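Local atomic coordinates of abietadiene synthase, chloroplastic (Abies grandis, PDB entry 3S9V), a protein that is a plastid enzyme of the terpene synthase family, a large protein built mainly of alpha helices. Residues A[208-212]-A[213-217]; A[256-260]-A[261-265]; A[716-719]-A[720-724]; A[422-425]-A[426-429]. All coordinates share one frame; numbering follows the deposited sequence.

Interaction 1: residues A[208-212]-A[213-217]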
loop_
_atom_site.group_PDB
_atom_site.type_symbol
_atom_site.label_atom_id
_atom_site.label_comp_id
_atom_site.label_asym_id
_atom_site.label_seq_id
_atom_site.Cartn_x
_atom_site.Cartn_y
_atom_site.Cartn_z
ATOM N N GLY A 208 -31.052 -17.678 -3.183
ATOM C CA GLY A 208 -31.102 -18.784 -2.241
ATOM C C GLY A 208 -31.981 -18.521 -1.027
ATOM O O GLY A 208 -31.979 -19.299 -0.075
ATOM N N LEU A 209 -32.740 -17.427 -1.059
ATOM C CA LEU A 209 -33.620 -17.066 0.054
ATOM C C LEU A 209 -35.049 -16.828 -0.434
ATOM O O LEU A 209 -35.884 -16.295 0.294
ATOM C CB LEU A 209 -33.102 -15.793 0.722
ATOM C CG LEU A 209 -31.643 -15.823 1.158
ATOM C CD1 LEU A 209 -31.173 -14.407 1.404
ATOM C CD2 LEU A 209 -31.484 -16.687 2.407
ATOM N N GLN A 210 -35.316 -17.230 -1.670
ATOM C CA GLN A 210 -36.622 -17.058 -2.297
ATOM C C GLN A 210 -37.827 -17.627 -1.554
ATOM O O GLN A 210 -38.957 -17.233 -1.827
ATOM C CB GLN A 210 -36.608 -17.671 -3.692
ATOM C CG GLN A 210 -35.551 -17.125 -4.610
ATOM C CD GLN A 210 -35.639 -17.746 -5.975
ATOM O OE1 GLN A 210 -36.620 -17.553 -6.689
ATOM N NE2 GLN A 210 -34.617 -18.507 -6.349
ATOM N N GLU A 211 -37.609 -18.564 -0.641
ATOM C CA GLU A 211 -38.734 -19.149 0.079
ATOM C C GLU A 211 -39.040 -18.431 1.393
ATOM O O GLU A 211 -40.126 -18.595 1.947
ATOM C CB GLU A 211 -38.483 -20.634 0.380
ATOM C CG GLU A 211 -37.892 -21.448 -0.758
ATOM C CD GLU A 211 -36.415 -21.759 -0.540
ATOM O OE1 GLU A 211 -35.619 -20.802 -0.407
ATOM O OE2 GLU A 211 -36.048 -22.957 -0.499
ATOM N N ILE A 212 -38.108 -17.625 1.891
ATOM C CA ILE A 212 -38.348 -16.960 3.169
ATOM C C ILE A 212 -38.354 -15.441 3.159
ATOM O O ILE A 212 -38.424 -14.822 4.220
ATOM C CB ILE A 212 -37.302 -17.392 4.219
ATOM C CG1 ILE A 212 -35.976 -16.665 3.957
ATOM C CG2 ILE A 212 -37.107 -18.905 4.161
ATOM C CD1 ILE A 212 -34.919 -16.898 5.011
ATOM N N VAL A 213 -38.307 -14.829 1.985
ATOM C CA VAL A 213 -38.250 -13.378 1.938
ATOM C C VAL A 213 -39.566 -12.662 1.578
ATOM O O VAL A 213 -40.400 -13.200 0.847
ATOM C CB VAL A 213 -37.105 -12.953 0.976
ATOM C CG1 VAL A 213 -37.577 -12.972 -0.473
ATOM C CG2 VAL A 213 -36.576 -11.610 1.371
ATOM N N ASP A 214 -39.757 -11.462 2.129
ATOM C CA ASP A 214 -40.946 -10.639 1.850
ATOM C C ASP A 214 -40.542 -9.733 0.692
ATOM O O ASP A 214 -39.934 -8.687 0.908
ATOM C CB ASP A 214 -41.311 -9.769 3.060
ATOM C CG ASP A 214 -42.546 -8.904 2.814
ATOM O OD1 ASP A 214 -42.767 -8.487 1.657
ATOM O OD2 ASP A 214 -43.290 -8.625 3.781
ATOM N N TRP A 215 -40.893 -10.130 -0.527
ATOM C CA TRP A 215 -40.495 -9.380 -1.712
ATOM C C TRP A 215 -40.726 -7.879 -1.675
ATOM O O TRP A 215 -39.864 -7.109 -2.111
ATOM C CB TRP A 215 -41.134 -9.996 -2.960
ATOM C CG TRP A 215 -40.601 -11.372 -3.230
ATOM C CD1 TRP A 215 -41.304 -12.542 -3.232
ATOM C CD2 TRP A 215 -39.231 -11.728 -3.439
ATOM N NE1 TRP A 215 -40.455 -13.605 -3.419
ATOM C CE2 TRP A 215 -39.176 -13.132 -3.550
ATOM C CE3 TRP A 215 -38.043 -10.994 -3.540
ATOM C CZ2 TRP A 215 -37.978 -13.819 -3.755
ATOM C CZ3 TRP A 215 -36.855 -11.676 -3.738
ATOM C CH2 TRP A 215 -36.830 -13.074 -3.843
ATOM N N GLN A 216 -41.873 -7.456 -1.158
ATOM C CA GLN A 216 -42.171 -6.032 -1.086
ATOM C C GLN A 216 -41.128 -5.262 -0.276
ATOM O O GLN A 216 -40.668 -4.204 -0.693
ATOM C CB GLN A 216 -43.558 -5.807 -0.480
ATOM C CG GLN A 216 -43.840 -4.357 -0.163
ATOM C CD GLN A 216 -45.248 -4.154 0.326
ATOM O OE1 GLN A 216 -45.682 -4.798 1.289
ATOM N NE2 GLN A 216 -45.978 -3.264 -0.333
ATOM N N LYS A 217 -40.764 -5.783 0.885
ATOM C CA LYS A 217 -39.769 -5.119 1.718
ATOM C C LYS A 217 -38.417 -5.125 1.022
ATOM O O LYS A 217 -37.656 -4.162 1.123
ATOM C CB LYS A 217 -39.668 -5.810 3.082
ATOM C CG LYS A 217 -40.898 -5.614 3.945
ATOM C CD LYS A 217 -40.692 -6.157 5.348
ATOM C CE LYS A 217 -41.864 -5.799 6.248
ATOM N NZ LYS A 217 -41.640 -6.275 7.638
#
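Gln210 and Trp215 meet where a tight loop runs into the capped N-terminal end of helix 215-219, in the helical N-terminal part of this terpene synthase. The benzo corner of the indole does the touching: Trp215 CZ2 lies 3.8 Å from Gln210 CA and 4.1 Å from Gln210 CB. The Gln210 amide does not stack on the ring, since the two planes stand 67° apart. Trp215 holds its CG beside its own backbone N (chi1 -66°), which on the first helical turn sends the large flat ring back over the loop it has just left. Beneath it, Val213 CG1 sits 3.2 Å from the plane of the Trp215 ring, toward its rim, a place well suited to a compact branched side chain. Val213 also packs against the loop backbone, its CB 3.6 Å from Leu209 O.

That carbonyl shapes the loop, for Ile212 N donates to Leu209 O at 3.0 Å, and with the helical angles of Gln210 and Glu211 this makes a type I turn. Gln210 NE2 bonds to Glu207 O, Gln210 O accepts from Arg241, and Glu211 OE1 forms a salt bridge with Arg183, which also binds Gly208 O. Val238, Arg241 and Thr242 of helix 232-242 touch the Trp215 side chain. Asp214, whose backbone N is bound by the Tyr196 hydroxyl, is the N-cap: its short side chain can bring a carboxylate oxygen back to the first turn, Lys217 N donating weakly to Asp214 OD1 at 3.5 Å.

Interaction 2: residues A[256-260]-A[261-265]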
loop_
_atom_site.group_PDB
_atom_site.type_symbol
_atom_site.label_atom_id
_atom_site.label_comp_id
_atom_site.label_asym_id
_atom_site.label_seq_id
_atom_site.Cartn_x
_atom_site.Cartn_y
_atom_site.Cartn_z
ATOM N N LYS A 256 -24.834 -5.737 -21.973
ATOM C CA LYS A 256 -24.373 -4.773 -22.958
ATOM C C LYS A 256 -22.852 -4.877 -22.996
ATOM O O LYS A 256 -22.233 -4.789 -24.057
ATOM C CB LYS A 256 -24.795 -3.354 -22.567
ATOM C CG LYS A 256 -24.256 -2.268 -23.494
ATOM C CD LYS A 256 -24.849 -0.902 -23.180
ATOM C CE LYS A 256 -24.499 -0.437 -21.771
ATOM N NZ LYS A 256 -23.038 -0.199 -21.582
ATOM N N LYS A 257 -22.264 -5.092 -21.821
ATOM C CA LYS A 257 -20.819 -5.216 -21.680
ATOM C C LYS A 257 -20.298 -6.606 -22.082
ATOM O O LYS A 257 -19.314 -6.717 -22.817
ATOM C CB LYS A 257 -20.419 -4.921 -20.224
ATOM C CG LYS A 257 -18.940 -4.544 -19.990
ATOM C CD LYS A 257 -17.971 -5.644 -20.401
ATOM C CE LYS A 257 -16.531 -5.295 -20.036
ATOM N NZ LYS A 257 -16.059 -4.031 -20.672
ATOM N N PHE A 258 -20.962 -7.666 -21.626
ATOM C CA PHE A 258 -20.485 -9.014 -21.928
ATOM C C PHE A 258 -21.176 -9.806 -23.035
ATOM O O PHE A 258 -20.805 -10.948 -23.295
ATOM C CB PHE A 258 -20.469 -9.841 -20.645
ATOM C CG PHE A 258 -19.706 -9.195 -19.531
ATOM C CD1 PHE A 258 -20.364 -8.473 -18.549
ATOM C CD2 PHE A 258 -18.320 -9.294 -19.475
ATOM C CE1 PHE A 258 -19.657 -7.854 -17.519
ATOM C CE2 PHE A 258 -17.603 -8.680 -18.455
ATOM C CZ PHE A 258 -18.274 -7.959 -17.472
ATOM N N GLY A 259 -22.184 -9.221 -23.673
ATOM C CA GLY A 259 -22.862 -9.904 -24.760
ATOM C C GLY A 259 -23.702 -11.153 -24.517
ATOM O O GLY A 259 -24.931 -11.099 -24.641
ATOM N N ASN A 260 -23.070 -12.276 -24.180
ATOM C CA ASN A 260 -23.816 -13.519 -23.991
ATOM C C ASN A 260 -23.644 -14.207 -22.635
ATOM O O ASN A 260 -24.018 -15.367 -22.474
ATOM C CB ASN A 260 -23.453 -14.496 -25.109
ATOM C CG ASN A 260 -21.979 -14.868 -25.104
ATOM O OD1 ASN A 260 -21.172 -14.242 -24.407
ATOM N ND2 ASN A 260 -21.617 -15.888 -25.885
ATOM N N HIS A 261 -23.081 -13.494 -21.664
ATOM C CA HIS A 261 -22.890 -14.043 -20.324
ATOM C C HIS A 261 -22.743 -12.908 -19.309
ATOM O O HIS A 261 -22.681 -11.736 -19.681
ATOM C CB HIS A 261 -21.640 -14.926 -20.277
ATOM C CG HIS A 261 -20.370 -14.185 -20.567
ATOM N ND1 HIS A 261 -19.890 -14.000 -21.846
ATOM C CD2 HIS A 261 -19.517 -13.527 -19.746
ATOM C CE1 HIS A 261 -18.797 -13.259 -21.801
ATOM N NE2 HIS A 261 -18.550 -12.959 -20.538
ATOM N N VAL A 262 -22.685 -13.263 -18.029
ATOM C CA VAL A 262 -22.526 -12.280 -16.965
ATOM C C VAL A 262 -21.528 -12.734 -15.903
ATOM O O VAL A 262 -21.233 -13.928 -15.785
ATOM C CB VAL A 262 -23.857 -12.021 -16.248
ATOM C CG1 VAL A 262 -24.922 -11.628 -17.247
ATOM C CG2 VAL A 262 -24.268 -13.254 -15.484
ATOM N N PRO A 263 -20.969 -11.779 -15.134
ATOM C CA PRO A 263 -20.004 -12.070 -14.054
ATOM C C PRO A 263 -20.807 -12.330 -12.760
ATOM O O PRO A 263 -22.041 -12.362 -12.797
ATOM C CB PRO A 263 -19.187 -10.788 -13.966
ATOM C CG PRO A 263 -20.231 -9.728 -14.286
ATOM C CD PRO A 263 -20.977 -10.338 -15.460
ATOM N N CYS A 264 -20.137 -12.509 -11.625
ATOM C CA CYS A 264 -20.875 -12.755 -10.387
ATOM C C CYS A 264 -21.192 -11.469 -9.621
ATOM O O CYS A 264 -21.778 -11.508 -8.539
ATOM C CB CYS A 264 -20.137 -13.755 -9.483
ATOM S SG CYS A 264 -18.496 -13.278 -8.954
ATOM N N HIS A 265 -20.809 -10.335 -10.204
ATOM C CA HIS A 265 -21.072 -9.012 -9.634
ATOM C C HIS A 265 -20.548 -7.949 -10.587
ATOM O O HIS A 265 -19.480 -8.100 -11.187
ATOM C CB HIS A 265 -20.439 -8.869 -8.248
ATOM C CG HIS A 265 -19.057 -9.431 -8.152
ATOM N ND1 HIS A 265 -18.528 -9.896 -6.968
ATOM C CD2 HIS A 265 -18.101 -9.622 -9.093
ATOM C CE1 HIS A 265 -17.307 -10.353 -7.183
ATOM N NE2 HIS A 265 -17.024 -10.198 -8.464
#
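A classic gamma turn centred on Gly259 ends helix 245-258 and brings His261 back over Phe258. Asn260 N donates to Phe258 O at 2.8 Å, and the positive phi of Gly259 (67°) is one that glycine takes readily. Beyond the turn the imidazole lies across the root of the Phe258 side chain: Phe258 CB sits over one face of His261, 3.9 Å from the ring centroid, a CH-pi contact. The two rings themselves meet obliquely, with planes at 46°. Asn260 helps fix the rotation of the imidazole, because His261 ND1 donates to Asn260 OD1 at 2.9 Å, with the oxygen near the ring plane and an N-H...O angle of 154°. A short asparagine side chain is well placed to make this bond to the very next residue. Farther out along the phenyl ring, the rigid Pro263 adds an apolar contact, its CD 3.5 Å from Phe258 CE1, while Lys257 CD lies over the centre of one Phe258 face. Tyr266 meets the phenyl ring edge-to-face. Among the neighbouring helices, helix 77-85 presents Trp82 to both His261 and Asn260, and helix 56-62 holds the continuing chain through Thr59 OG1, which bonds to Val262 N.

Interaction 3: residues A[716-719]-A[720-724]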
loop_
_atom_site.group_PDB
_atom_site.type_symbol
_atom_site.label_atom_id
_atom_site.label_comp_id
_atom_site.label_asym_id
_atom_site.label_seq_id
_atom_site.Cartn_x
_atom_site.Cartn_y
_atom_site.Cartn_z
ATOM N N LEU A 716 11.231 8.266 28.220
ATOM C CA LEU A 716 11.463 7.647 26.921
ATOM C C LEU A 716 10.142 7.594 26.162
ATOM O O LEU A 716 10.064 7.969 24.987
ATOM C CB LEU A 716 12.021 6.234 27.103
ATOM C CG LEU A 716 12.424 5.454 25.849
ATOM C CD1 LEU A 716 13.530 6.196 25.108
ATOM C CD2 LEU A 716 12.893 4.059 26.248
ATOM N N GLN A 717 9.098 7.142 26.848
ATOM C CA GLN A 717 7.783 7.052 26.237
ATOM C C GLN A 717 7.279 8.423 25.804
ATOM O O GLN A 717 6.770 8.578 24.692
ATOM C CB GLN A 717 6.778 6.408 27.198
ATOM C CG GLN A 717 5.338 6.498 26.711
ATOM C CD GLN A 717 4.385 5.631 27.507
ATOM O OE1 GLN A 717 4.383 5.652 28.738
ATOM N NE2 GLN A 717 3.558 4.866 26.801
ATOM N N HIS A 718 7.411 9.420 26.673
ATOM C CA HIS A 718 6.957 10.762 26.325
ATOM C C HIS A 718 7.649 11.263 25.051
ATOM O O HIS A 718 7.020 11.895 24.198
ATOM C CB HIS A 718 7.215 11.734 27.474
ATOM C CG HIS A 718 6.952 13.163 27.118
ATOM N ND1 HIS A 718 7.958 14.048 26.792
ATOM C CD2 HIS A 718 5.792 13.850 26.989
ATOM C CE1 HIS A 718 7.430 15.216 26.476
ATOM N NE2 HIS A 718 6.117 15.122 26.587
ATOM N N VAL A 719 8.941 10.976 24.926
ATOM C CA VAL A 719 9.695 11.381 23.750
ATOM C C VAL A 719 9.168 10.665 22.502
ATOM O O VAL A 719 9.181 11.231 21.410
ATOM C CB VAL A 719 11.192 11.089 23.926
ATOM C CG1 VAL A 719 11.925 11.315 22.618
ATOM C CG2 VAL A 719 11.758 11.993 25.008
ATOM N N TYR A 720 8.705 9.427 22.667
ATOM C CA TYR A 720 8.142 8.664 21.554
ATOM C C TYR A 720 6.822 9.308 21.158
ATOM O O TYR A 720 6.415 9.273 19.995
ATOM C CB TYR A 720 7.875 7.214 21.970
ATOM C CG TYR A 720 9.098 6.334 22.010
ATOM C CD1 TYR A 720 9.248 5.365 23.003
ATOM C CD2 TYR A 720 10.103 6.459 21.052
ATOM C CE1 TYR A 720 10.371 4.544 23.042
ATOM C CE2 TYR A 720 11.230 5.642 21.081
ATOM C CZ TYR A 720 11.360 4.688 22.080
ATOM O OH TYR A 720 12.480 3.891 22.121
ATOM N N SER A 721 6.151 9.887 22.144
ATOM C CA SER A 721 4.869 10.540 21.914
ATOM C C SER A 721 5.064 11.815 21.092
ATOM O O SER A 721 4.339 12.056 20.126
ATOM C CB SER A 721 4.209 10.871 23.253
ATOM O OG SER A 721 2.865 11.271 23.058
ATOM N N VAL A 722 6.046 12.623 21.484
ATOM C CA VAL A 722 6.356 13.863 20.778
ATOM C C VAL A 722 6.759 13.548 19.336
ATOM O O VAL A 722 6.312 14.209 18.394
ATOM C CB VAL A 722 7.518 14.624 21.469
ATOM C CG1 VAL A 722 7.871 15.882 20.686
ATOM C CG2 VAL A 722 7.127 14.988 22.882
ATOM N N MET A 723 7.592 12.524 19.169
ATOM C CA MET A 723 8.060 12.123 17.848
ATOM C C MET A 723 6.873 11.761 16.991
ATOM O O MET A 723 6.754 12.220 15.858
ATOM C CB MET A 723 9.002 10.926 17.956
ATOM C CG MET A 723 9.728 10.563 16.659
ATOM S SD MET A 723 10.735 9.054 16.860
ATOM C CE MET A 723 9.530 7.836 16.473
ATOM N N GLU A 724 5.988 10.939 17.546
ATOM C CA GLU A 724 4.791 10.493 16.843
ATOM C C GLU A 724 3.873 11.632 16.404
ATOM O O GLU A 724 3.393 11.640 15.269
ATOM C CB GLU A 724 3.997 9.518 17.716
ATOM C CG GLU A 724 4.668 8.172 17.920
ATOM C CD GLU A 724 4.999 7.484 16.609
ATOM O OE1 GLU A 724 4.098 7.370 15.748
ATOM O OE2 GLU A 724 6.159 7.055 16.440
#
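This is an intrahelical contact, one turn of helix 712-736 resting on the next, and two i to i+4 side-chain pairs carry it: Leu716 with Tyr720, and His718 with Val722. Leu716 and Tyr720 run side by side in the same direction. The branch point of the leucine does the closest touching, Leu716 CG lying 3.6 Å from Tyr720 CE1, while Leu716 CD1 reaches along to the phenol end, 3.9 Å from Tyr720 OH. With Leu716 CG turned opposite its backbone N (chi1 -176°) and Tyr720 CG beside its own, the branched chain comes alongside the ring. A leucine gives the long phenol an apolar companion along its outer half. At His718 the geometry differs, because a methyl comes over a ring face: Val722 CG2 is 4.0 Å from the His718 centroid, a CH-pi contact.

Regular alpha-helical bonds set this spacing in the all-helical terpene synthase domain. Tyr720 N donates to Leu716 O at 3.1 Å, and Met723 N to Val719 O at 3.0 Å. His718 O takes two donors, Val722 N at 3.0 Å and, weakly, Ser721 N, whose main bond goes to Gln717 O. Around the helix, Tyr703 stacks on the His718 ring. Helix 669-693 meets the flank that carries Leu716, Val719 and Tyr720 with Thr684, and reaches Met723 through Val681.

Interaction 4: residues A[422-425]-A[426-429]; sequences KYPW and HKSM
Trp425 and His426, neighbours in sequence, turn their rings against each other at an oblique angle, the indole five-membered ring and the imidazole lying 4.5 Å apart between centroids with planes 48° from parallel. Trp425 CD1 comes over one face of the imidazole, only 3.2 Å from His426 CD2, so the packing is tight. The torsions bring this about: Trp425 CG stands opposite its backbone N (chi1 176°) whereas His426 CG lies beside its own, and the two rings converge. Trp425 NE1 and His426 NE2 both hydrogen-bond to Asn731 OD1, so one amide oxygen serves both heterocycles and helps hold their orientation.

Pro424 and Lys427 show a different arrangement, lying alongside and pointing the same way, with Pro424 CD 4.1 Å from Lys427 CD. The extended aliphatic part of the lysine can thus rest beside the compact, puckered proline ring. This pairing is consistent with i to i+3 backbone bonds of the 3-10 kind: Lys427 N donates to Pro424 O at 2.8 Å and Ser428 N to Trp425 O at 3.2 Å. Small Ser428 turns inward, its CB 3.4 Å from Tyr423 O, and its hydroxyl bonds to Tyr419 and Glu433.

The stretch links helix 413-422 to helix 430-440. Helix 741-757 flanks it, giving Arg752 as a cation-pi partner of Trp425 and Leu756 to Tyr423, and Met429 touches both helix 741-757 and helix 504-514.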
loop_
_atom_site.group_PDB
_atom_site.type_symbol
_atom_site.label_atom_id
_atom_site.label_comp_id
_atom_site.label_asym_id
_atom_site.label_seq_id
_atom_site.Cartn_x
_atom_site.Cartn_y
_atom_site.Cartn_z
ATOM N N LYS A 422 6.073 -4.701 10.192
ATOM C CA LYS A 422 7.426 -4.356 10.603
ATOM C C LYS A 422 7.913 -3.060 9.954
ATOM O O LYS A 422 8.644 -2.289 10.573
ATOM C CB LYS A 422 8.387 -5.503 10.279
ATOM C CG LYS A 422 9.756 -5.362 10.917
ATOM C CD LYS A 422 10.620 -6.571 10.613
ATOM C CE LYS A 422 11.983 -6.463 11.271
ATOM N NZ LYS A 422 12.828 -7.650 10.953
ATOM N N TYR A 423 7.500 -2.815 8.713
ATOM C CA TYR A 423 7.902 -1.603 8.001
ATOM C C TYR A 423 6.712 -0.735 7.584
ATOM O O TYR A 423 6.396 -0.622 6.389
ATOM C CB TYR A 423 8.731 -1.976 6.771
ATOM C CG TYR A 423 9.989 -2.742 7.118
ATOM C CD1 TYR A 423 11.022 -2.136 7.832
ATOM C CD2 TYR A 423 10.128 -4.085 6.769
ATOM C CE1 TYR A 423 12.165 -2.849 8.200
ATOM C CE2 TYR A 423 11.267 -4.809 7.131
ATOM C CZ TYR A 423 12.281 -4.185 7.847
ATOM O OH TYR A 423 13.399 -4.900 8.216
ATOM N N PRO A 424 6.032 -0.115 8.570
ATOM C CA PRO A 424 4.874 0.752 8.329
ATOM C C PRO A 424 5.275 1.979 7.519
ATOM O O PRO A 424 6.450 2.189 7.229
ATOM C CB PRO A 424 4.431 1.159 9.738
ATOM C CG PRO A 424 4.944 0.077 10.603
ATOM C CD PRO A 424 6.290 -0.234 10.014
ATOM N N TRP A 425 4.272 2.781 7.184
ATOM C CA TRP A 425 4.414 4.020 6.428
ATOM C C TRP A 425 5.719 4.797 6.694
ATOM O O TRP A 425 6.561 4.962 5.811
ATOM C CB TRP A 425 3.198 4.896 6.753
ATOM C CG TRP A 425 3.182 6.274 6.162
ATOM C CD1 TRP A 425 3.060 7.445 6.843
ATOM C CD2 TRP A 425 3.211 6.619 4.773
ATOM N NE1 TRP A 425 3.005 8.504 5.968
ATOM C CE2 TRP A 425 3.098 8.025 4.689
ATOM C CE3 TRP A 425 3.318 5.874 3.589
ATOM C CZ2 TRP A 425 3.089 8.706 3.473
ATOM C CZ3 TRP A 425 3.307 6.553 2.375
ATOM C CH2 TRP A 425 3.194 7.957 2.328
ATOM N N HIS A 426 5.888 5.259 7.921
ATOM C CA HIS A 426 7.060 6.047 8.273
ATOM C C HIS A 426 8.406 5.334 8.263
ATOM O O HIS A 426 9.423 5.958 8.548
ATOM C CB HIS A 426 6.834 6.700 9.638
ATOM C CG HIS A 426 5.709 7.688 9.647
ATOM N ND1 HIS A 426 4.820 7.798 10.694
ATOM C CD2 HIS A 426 5.330 8.610 8.733
ATOM C CE1 HIS A 426 3.938 8.743 10.423
ATOM N NE2 HIS A 426 4.225 9.253 9.240
ATOM N N LYS A 427 8.418 4.045 7.932
ATOM C CA LYS A 427 9.654 3.268 7.905
ATOM C C LYS A 427 9.817 2.525 6.591
ATOM O O LYS A 427 10.771 1.769 6.418
ATOM C CB LYS A 427 9.676 2.230 9.030
ATOM C CG LYS A 427 9.567 2.778 10.428
ATOM C CD LYS A 427 9.665 1.642 11.425
ATOM C CE LYS A 427 9.407 2.115 12.837
ATOM N NZ LYS A 427 9.528 0.990 13.805
ATOM N N SER A 428 8.886 2.735 5.673
ATOM C CA SER A 428 8.928 2.053 4.395
ATOM C C SER A 428 9.499 2.911 3.259
ATOM O O SER A 428 8.868 3.871 2.815
ATOM C CB SER A 428 7.520 1.578 4.033
ATOM O OG SER A 428 7.526 0.871 2.804
ATOM N N MET A 429 10.697 2.557 2.796
ATOM C CA MET A 429 11.340 3.280 1.701
ATOM C C MET A 429 10.874 2.632 0.394
ATOM O O MET A 429 10.780 1.410 0.298
ATOM C CB MET A 429 12.868 3.192 1.818
ATOM C CG MET A 429 13.423 3.416 3.235
ATOM S SD MET A 429 12.864 4.942 4.032
ATOM C CE MET A 429 13.329 6.134 2.768
#

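Along the chain the four contacts follow in series, interaction 1, interaction 2, interaction 4 and then interaction 3; none nests in another and none crosses, and each is a local turn or helical segment with no residues between its halves. Interaction 1 starts helix 215-219 and interaction 2 ends helix 245-258, their centres about 25 Å apart on the same side of the chain's centre. Interaction 4 joins helix 413-422 to helix 430-440, and interaction 3 lies within helix 712-736. These last two, far apart in sequence, come within about 5 Å between nearest atoms without touching, whereas interactions 2 and 3 lie on opposite sides of the centre.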